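Local structure of DUF596 domain-containing protein (Neisseria meningitidis, 2O5H) at the interface of chains A and B. The protein is of unknown function but belongs to the DUF596 family of bacterial proteins and probably forms a dimer, in which a disulfide can link the chains. Numbering follows the deposited sequence. Chains: chain A/B, Hypothetical protein.

The interface of chains A and B. Residues chain A 26, 32, 39-40; chain B 26-27, 30, 32, 36, 40.
A:Phe26 and B:Tyr30 meet ring to ring because their first torsions send the two side chains past each other in opposite directions. In A:Phe26, on helix 20-30, CG stands anti to the backbone N (chi1 174°), which carries the phenyl ring into chain B. In B:Tyr30, CG lies anti to the carbonyl carbon (chi1 -68°), and the phenol runs back along that ring. The two stack with centroids 4.3 Å apart and planes 24° from parallel. The overlap is offset: CE2 of B:Tyr30 sits over the rim of the phenyl face, 3.5 Å from CG of A:Phe26. Tyrosine suits its place by giving a flat ring for stacking, while its hydroxyl OH reaches back to CB of A:Phe26. Phenylalanine suits the other side, since its wholly apolar ring can be touched on a face and at its rim alike. At the rim, CD2 of B:Phe26 lies in the phenyl plane, 3.7 Å from CD1 of A:Phe26. At the far end of the ring, CZ of A:Phe26 meets the methyl CD1 of B:Leu32 tip to tip, again at 3.7 Å; the branched leucine spreads its other methyl, CD2, to CB of A:Ser39, 3.9 Å away.

A:Thr40 lies alongside B:Tyr30, and its methyl CG2 packs 3.5 Å from CE1 of the phenol. The carbonyl O of A:Thr40 lies near the rim of B:Tyr30, 3.2 Å from CD1, a polar atom meeting C-H groups. The threonine thus turns its methyl to the partner chain and its hydroxyl OG1 to the edge of A:Phe26 in its own chain. Beyond B:Leu32, SG of B:Cys36 lies 3.7 Å from OG of A:Ser39, a van der Waals approach between small side chains that probably allows helices 34-41 to come close. Aromatic and apolar contacts thus join the chains, and the interchain disulfide known for Cys36 supports a role in holding a dimer together.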
loop_
_atom_site.group_PDB
_atom_site.type_symbol
_atom_site.label_atom_id
_atom_site.label_comp_id
_atom_site.label_asym_id
_atom_site.label_seq_id
_atom_site.Cartn_x
_atom_site.Cartn_y
_atom_site.Cartn_z
ATOM N N PHE A 26 6.287 -10.433 -0.741
ATOM C CA PHE A 26 5.114 -9.770 -0.151
ATOM C C PHE A 26 4.329 -8.956 -1.202
ATOM O O PHE A 26 3.147 -9.156 -1.357
ATOM C CB PHE A 26 5.501 -8.873 1.040
ATOM C CG PHE A 26 4.343 -8.035 1.599
ATOM C CD1 PHE A 26 3.250 -8.665 2.235
ATOM C CD2 PHE A 26 4.369 -6.632 1.505
ATOM C CE1 PHE A 26 2.178 -7.902 2.745
ATOM C CE2 PHE A 26 3.302 -5.859 2.036
ATOM C CZ PHE A 26 2.208 -6.507 2.654
ATOM N N LEU A 32 0.326 -5.110 -4.856
ATOM C CA LEU A 32 0.186 -3.831 -4.154
ATOM C C LEU A 32 0.518 -2.626 -5.060
ATOM O O LEU A 32 1.449 -2.706 -5.853
ATOM C CB LEU A 32 1.123 -3.829 -2.914
ATOM C CG LEU A 32 0.685 -4.803 -1.793
ATOM C CD1 LEU A 32 1.672 -4.712 -0.616
ATOM C CD2 LEU A 32 -0.740 -4.459 -1.342
ATOM N N SER A 39 4.982 1.883 1.758
ATOM C CA SER A 39 4.636 1.365 3.089
ATOM C C SER A 39 5.440 0.084 3.467
ATOM O O SER A 39 5.848 -0.083 4.615
ATOM C CB SER A 39 3.139 1.119 3.176
ATOM O OG SER A 39 2.463 2.360 3.000
ATOM N N THR A 40 5.672 -0.785 2.488
ATOM C CA THR A 40 6.457 -2.008 2.664
ATOM C C THR A 40 7.891 -1.750 3.153
ATOM O O THR A 40 8.438 -2.520 3.979
ATOM C CB THR A 40 6.499 -2.817 1.313
ATOM O OG1 THR A 40 5.167 -3.184 0.912
ATOM C CG2 THR A 40 7.337 -4.094 1.444
ATOM N N PHE B 26 2.031 -12.604 6.764
ATOM C CA PHE B 26 2.606 -11.628 5.829
ATOM C C PHE B 26 2.632 -10.186 6.391
ATOM O O PHE B 26 3.684 -9.534 6.356
ATOM C CB PHE B 26 1.821 -11.596 4.519
ATOM C CG PHE B 26 2.337 -12.537 3.468
ATOM C CD1 PHE B 26 1.542 -13.579 3.015
ATOM C CD2 PHE B 26 3.596 -12.334 2.886
ATOM C CE1 PHE B 26 2.017 -14.452 2.005
ATOM C CE2 PHE B 26 4.082 -13.193 1.878
ATOM C CZ PHE B 26 3.287 -14.251 1.436
ATOM N N THR B 27 1.485 -9.681 6.868
ATOM C CA THR B 27 1.345 -8.223 7.123
ATOM C C THR B 27 1.882 -7.786 8.486
ATOM O O THR B 27 2.259 -6.624 8.652
ATOM C CB THR B 27 -0.115 -7.718 7.064
ATOM O OG1 THR B 27 -0.900 -8.432 8.036
ATOM C CG2 THR B 27 -0.718 -7.879 5.663
ATOM N N TYR B 30 5.119 -5.699 8.677
ATOM C CA TYR B 30 5.274 -4.432 7.989
ATOM C C TYR B 30 4.554 -3.335 8.734
ATOM O O TYR B 30 3.788 -3.611 9.664
ATOM C CB TYR B 30 4.745 -4.547 6.565
ATOM C CG TYR B 30 5.600 -5.452 5.717
ATOM C CD1 TYR B 30 6.858 -5.007 5.234
ATOM C CD2 TYR B 30 5.186 -6.730 5.383
ATOM C CE1 TYR B 30 7.668 -5.814 4.464
ATOM C CE2 TYR B 30 6.022 -7.575 4.596
ATOM C CZ TYR B 30 7.239 -7.099 4.139
ATOM O OH TYR B 30 8.054 -7.861 3.355
ATOM N N LEU B 32 1.975 -1.175 7.802
ATOM C CA LEU B 32 1.055 -0.808 6.720
ATOM C C LEU B 32 -0.061 0.067 7.203
ATOM O O LEU B 32 -0.697 -0.272 8.195
ATOM C CB LEU B 32 0.439 -2.049 6.074
ATOM C CG LEU B 32 1.445 -3.063 5.563
ATOM C CD1 LEU B 32 0.683 -4.352 5.287
ATOM C CD2 LEU B 32 2.220 -2.535 4.334
ATOM N N CYS B 36 -3.484 0.262 2.797
ATOM C CA CYS B 36 -2.741 -0.924 2.367
ATOM C C CYS B 36 -3.272 -2.294 2.834
ATOM O O CYS B 36 -3.199 -3.281 2.088
ATOM C CB CYS B 36 -1.246 -0.767 2.680
ATOM S SG CYS B 36 -0.480 0.572 1.674
ATOM N N THR B 40 -4.579 -5.407 0.544
ATOM C CA THR B 40 -4.177 -6.804 0.698
ATOM C C THR B 40 -5.380 -7.784 0.619
ATOM O O THR B 40 -5.222 -8.923 0.171
ATOM C CB THR B 40 -3.398 -7.070 2.009
ATOM O OG1 THR B 40 -4.271 -6.927 3.125
ATOM C CG2 THR B 40 -2.260 -6.091 2.185
#